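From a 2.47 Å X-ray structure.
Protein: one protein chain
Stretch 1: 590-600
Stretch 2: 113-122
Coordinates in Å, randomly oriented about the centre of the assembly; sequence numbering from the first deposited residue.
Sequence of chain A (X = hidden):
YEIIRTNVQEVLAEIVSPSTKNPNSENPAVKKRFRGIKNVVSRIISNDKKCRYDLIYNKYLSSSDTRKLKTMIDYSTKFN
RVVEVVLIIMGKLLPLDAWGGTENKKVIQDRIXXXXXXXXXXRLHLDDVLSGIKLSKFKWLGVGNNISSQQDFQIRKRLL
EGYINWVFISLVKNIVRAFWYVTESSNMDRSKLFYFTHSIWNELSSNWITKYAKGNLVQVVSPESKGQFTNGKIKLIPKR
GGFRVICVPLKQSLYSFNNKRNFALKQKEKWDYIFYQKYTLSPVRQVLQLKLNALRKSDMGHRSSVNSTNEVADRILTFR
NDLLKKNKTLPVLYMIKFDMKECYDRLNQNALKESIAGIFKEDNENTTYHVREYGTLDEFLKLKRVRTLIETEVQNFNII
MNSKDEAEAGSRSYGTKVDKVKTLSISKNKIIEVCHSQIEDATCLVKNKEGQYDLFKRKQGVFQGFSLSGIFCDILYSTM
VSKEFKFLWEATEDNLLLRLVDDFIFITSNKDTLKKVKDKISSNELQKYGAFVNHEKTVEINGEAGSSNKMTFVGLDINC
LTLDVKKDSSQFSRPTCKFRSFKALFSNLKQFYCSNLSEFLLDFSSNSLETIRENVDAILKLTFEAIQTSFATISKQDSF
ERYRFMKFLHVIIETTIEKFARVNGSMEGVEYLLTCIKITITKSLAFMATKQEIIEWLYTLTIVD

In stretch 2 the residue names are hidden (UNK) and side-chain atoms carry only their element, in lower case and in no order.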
# COMPACT_ATOMS: atom_id res chain seq x y z
N LYS A 590 12.55 4.11 12.85
CA LYS A 590 12.57 4.06 11.40
C LYS A 590 12.26 2.65 10.91
O LYS A 590 11.54 2.47 9.93
CB LYS A 590 13.93 4.53 10.88
CG LYS A 590 13.91 5.05 9.44
CD LYS A 590 13.97 3.91 8.46
CE LYS A 590 13.66 4.34 7.05
NZ LYS A 590 13.65 3.12 6.17
N GLN A 591 12.78 1.63 11.61
CA GLN A 591 12.39 0.26 11.32
C GLN A 591 10.90 0.05 11.52
O GLN A 591 10.23 -0.55 10.67
CB GLN A 591 13.18 -0.71 12.20
CG GLN A 591 14.58 -0.94 11.72
CD GLN A 591 14.60 -1.45 10.29
OE1 GLN A 591 14.10 -2.54 10.00
NE2 GLN A 591 15.16 -0.65 9.39
N PHE A 592 10.35 0.56 12.63
CA PHE A 592 8.93 0.40 12.90
C PHE A 592 8.08 1.05 11.82
O PHE A 592 7.08 0.47 11.36
CB PHE A 592 8.58 0.98 14.27
CG PHE A 592 7.11 1.09 14.53
CD1 PHE A 592 6.39 -0.01 14.99
CD2 PHE A 592 6.44 2.28 14.33
CE1 PHE A 592 5.03 0.09 15.24
CE2 PHE A 592 5.08 2.38 14.57
CZ PHE A 592 4.37 1.28 15.03
N TYR A 593 8.47 2.24 11.37
CA TYR A 593 7.67 2.97 10.39
C TYR A 593 7.62 2.22 9.06
O TYR A 593 6.54 2.01 8.51
CB TYR A 593 8.25 4.37 10.19
CG TYR A 593 7.38 5.28 9.35
CD1 TYR A 593 6.40 6.06 9.94
CD2 TYR A 593 7.56 5.37 7.98
CE1 TYR A 593 5.60 6.89 9.19
CE2 TYR A 593 6.76 6.21 7.21
CZ TYR A 593 5.78 6.96 7.83
OH TYR A 593 4.98 7.80 7.09
N CYS A 594 8.78 1.81 8.55
CA CYS A 594 8.79 1.07 7.29
C CYS A 594 8.11 -0.28 7.42
O CYS A 594 7.52 -0.76 6.44
CB CYS A 594 10.23 0.89 6.79
SG CYS A 594 11.07 2.43 6.42
N SER A 595 8.17 -0.89 8.60
CA SER A 595 7.54 -2.20 8.76
C SER A 595 6.03 -2.11 8.68
O SER A 595 5.38 -3.07 8.24
CB SER A 595 7.96 -2.82 10.10
OG SER A 595 7.35 -4.09 10.28
N ASN A 596 5.45 -0.98 9.07
CA ASN A 596 4.00 -0.82 9.04
C ASN A 596 3.51 -0.03 7.84
O ASN A 596 2.29 0.06 7.64
CB ASN A 596 3.52 -0.14 10.33
CG ASN A 596 3.75 -1.00 11.55
OD1 ASN A 596 2.93 -1.84 11.91
ND2 ASN A 596 4.89 -0.80 12.20
N LEU A 597 4.41 0.53 7.03
CA LEU A 597 4.01 1.34 5.88
C LEU A 597 3.91 0.43 4.66
O LEU A 597 4.78 0.39 3.79
CB LEU A 597 5.00 2.48 5.65
CG LEU A 597 4.62 3.48 4.56
CD1 LEU A 597 3.46 4.36 5.03
CD2 LEU A 597 5.82 4.32 4.14
N SER A 598 2.81 -0.32 4.60
CA SER A 598 2.61 -1.29 3.54
C SER A 598 2.13 -0.62 2.26
O SER A 598 1.60 0.50 2.26
CB SER A 598 1.61 -2.35 3.99
OG SER A 598 2.00 -2.94 5.21
N GLU A 599 2.32 -1.33 1.14
CA GLU A 599 2.00 -0.76 -0.17
C GLU A 599 0.51 -0.52 -0.35
O GLU A 599 0.12 0.47 -0.98
CB GLU A 599 2.52 -1.67 -1.28
CG GLU A 599 4.04 -1.78 -1.36
CD GLU A 599 4.51 -2.73 -2.45
OE1 GLU A 599 3.66 -3.25 -3.21
OE2 GLU A 599 5.73 -2.96 -2.55
N PHE A 600 -0.34 -1.39 0.21
CA PHE A 600 -1.77 -1.29 -0.04
C PHE A 600 -2.38 -0.04 0.58
O PHE A 600 -3.45 0.40 0.15
CB PHE A 600 -2.50 -2.53 0.48
CG PHE A 600 -2.14 -2.89 1.88
CD1 PHE A 600 -2.55 -2.10 2.94
CD2 PHE A 600 -1.39 -4.01 2.14
CE1 PHE A 600 -2.21 -2.41 4.22
CE2 PHE A 600 -1.06 -4.34 3.43
CZ PHE A 600 -1.46 -3.52 4.47
N UNK A 113 19.16 -9.23 9.60
CA UNK A 113 17.86 -9.69 10.08
C UNK A 113 16.83 -8.56 9.99
O UNK A 113 15.69 -8.77 9.57
c UNK A 113 16.60 -10.65 12.03
c UNK A 113 17.97 -10.23 11.52
c UNK A 113 18.94 -11.39 11.56
N UNK A 114 17.24 -7.34 10.36
CA UNK A 114 16.34 -6.20 10.21
C UNK A 114 15.96 -6.00 8.75
O UNK A 114 14.80 -5.72 8.43
c UNK A 114 17.06 -4.93 12.29
o UNK A 114 17.71 -4.01 12.84
c UNK A 114 16.98 -4.93 10.77
o UNK A 114 16.49 -5.84 12.93
N UNK A 115 16.93 -6.17 7.85
CA UNK A 115 16.65 -6.04 6.42
C UNK A 115 15.74 -7.15 5.93
O UNK A 115 14.91 -6.92 5.03
c UNK A 115 17.98 -6.03 5.66
c UNK A 115 17.30 -4.34 3.94
c UNK A 115 18.27 -5.93 1.89
c UNK A 115 18.36 -6.35 3.21
c UNK A 115 17.86 -5.57 4.24
c UNK A 115 17.69 -4.71 1.60
c UNK A 115 17.20 -3.92 2.62
N UNK A 116 15.85 -8.35 6.51
CA UNK A 116 14.94 -9.43 6.17
C UNK A 116 13.56 -9.24 6.78
O UNK A 116 12.58 -9.79 6.26
c UNK A 116 16.67 -11.34 4.46
c UNK A 116 15.51 -10.78 6.61
c UNK A 116 17.31 -12.55 6.55
c UNK A 116 16.83 -11.23 5.96
N UNK A 117 13.44 -8.47 7.86
CA UNK A 117 12.12 -8.18 8.41
C UNK A 117 11.35 -7.20 7.53
O UNK A 117 10.11 -7.19 7.58
c UNK A 117 13.79 -8.33 13.63
n UNK A 117 13.05 -7.60 12.81
n UNK A 117 13.37 -9.53 14.02
n UNK A 117 14.95 -7.86 14.07
c UNK A 117 11.76 -8.04 12.27
c UNK A 117 12.23 -7.64 9.84
c UNK A 117 11.93 -8.68 10.91
N UNK A 118 12.04 -6.40 6.74
CA UNK A 118 11.42 -5.58 5.71
C UNK A 118 11.37 -6.29 4.36
O UNK A 118 11.14 -5.64 3.33
c UNK A 118 12.16 -4.24 5.57
c UNK A 118 10.91 -3.10 7.44
c UNK A 118 12.28 -3.42 6.86
c UNK A 118 13.08 -2.15 6.63
N UNK A 119 11.61 -7.60 4.34
CA UNK A 119 11.56 -8.38 3.12
C UNK A 119 12.70 -8.15 2.17
O UNK A 119 12.63 -8.58 1.01
N UNK A 120 13.77 -7.47 2.61
CA UNK A 120 14.89 -7.09 1.76
C UNK A 120 14.43 -6.29 0.55
O UNK A 120 15.06 -6.32 -0.51
c UNK A 120 15.70 -8.31 1.32
N UNK A 121 13.33 -5.55 0.69
CA UNK A 121 12.74 -4.81 -0.41
C UNK A 121 12.61 -3.32 -0.13
O UNK A 121 12.15 -2.58 -1.01
c UNK A 121 11.36 -5.39 -0.77
o UNK A 121 11.75 -4.81 -3.06
c UNK A 121 10.92 -5.02 -2.17
n UNK A 121 9.61 -4.95 -2.38
N UNK A 122 13.00 -2.86 1.05
CA UNK A 122 12.96 -1.45 1.39
C UNK A 122 14.34 -0.82 1.23
O UNK A 122 15.36 -1.50 1.15
o UNK A 122 9.09 0.26 2.57
c UNK A 122 12.45 -1.24 2.82
c UNK A 122 10.32 0.10 2.47
o UNK A 122 11.08 0.98 2.00
c UNK A 122 10.93 -1.21 2.94

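Position 113 carries three carbons, one on CA that bears the other two. Branching at CB with no heteroatom makes it Val113, in a helix that begins earlier in the chain; it is out of reach of stretch 1.

At 114 there are two carbons, the second holding two oxygens: a short carboxylate, Asp114. Its CA-to-CB bond points toward stretch 1, yet what meets Gln591 is the root of the side chain and the backbone, with OE1 of Gln591 3.8 Å from CB of Asp114 and 3.6 Å from its O.

Position 115 has one carbon leading to a ring of six carbons, with no oxygen on the ring, which gives Phe115. Its CA-to-CB bond points away from stretch 1.

Position 116 shows four carbons forked at the second, so the branch lies one atom beyond CB, and this is Leu116. It is buried, and out of reach of stretch 1.

At 117 three carbons run to a nitrogen and then to a carbon bearing two more nitrogens, a guanidinium: Arg117. It touches nothing on stretch 1, although CB points that way. Instead it turns back along its own stretch, where NH2 of Arg117 donates to OD1 of Asp114 at 2.8 Å in a salt bridge.

Position 118 again has four carbons forked at the second, but here the fork reaches across to stretch 1. One terminal carbon lies 3.5 Å from OE1 of Gln591, and the other 3.7 Å from N of Ser595 and 4.1 Å from CB of Cys594. This is Leu118; its CA-to-CB bond runs sideways, and the m, t rotamer brings the end nearer.

Position 119 has no side-chain atoms, hence Gly119. Its phi of 72° suits glycine, and an ideal CB would find nothing of stretch 1 within 5.5 Å, so the backbone is the better guide here.

One carbon at 120 makes Ala120. Far from stretch 1, it sits in a type I' turn from Leu118 to 121, and its N donates to O of Phe115 at 2.7 Å.

At 121 two carbons end in one oxygen and one nitrogen, an amide: Asn121. Its ND2 comes within 4.4 Å of OE2 of Glu599, a loose approach, too long for a hydrogen bond.

Position 122 has three carbons, the third bearing two oxygens, one carbon longer than 114, so it is Glu122. Its CA-to-CB bond points toward stretch 1, and CD of Glu122 lies 4.4 Å from CB of Cys594, while OE1 is hydrogen-bonded elsewhere in the structure.

The contact works by packing, without a single hydrogen bond across it. Leu118, in the turn that follows the helix, covers the largest area, its two methyls packing against Gln591, Cys594 and Ser595. Gln591 is the main partner on that side, and Glu122 extends the surface along Cys594. The rule is economical: one well-placed leucine fits the helix, while Asp114 pairs with Arg117 and the carboxylate of Glu122 is bonded elsewhere.

Stretch 2 (113-122) VDFLRLGANE
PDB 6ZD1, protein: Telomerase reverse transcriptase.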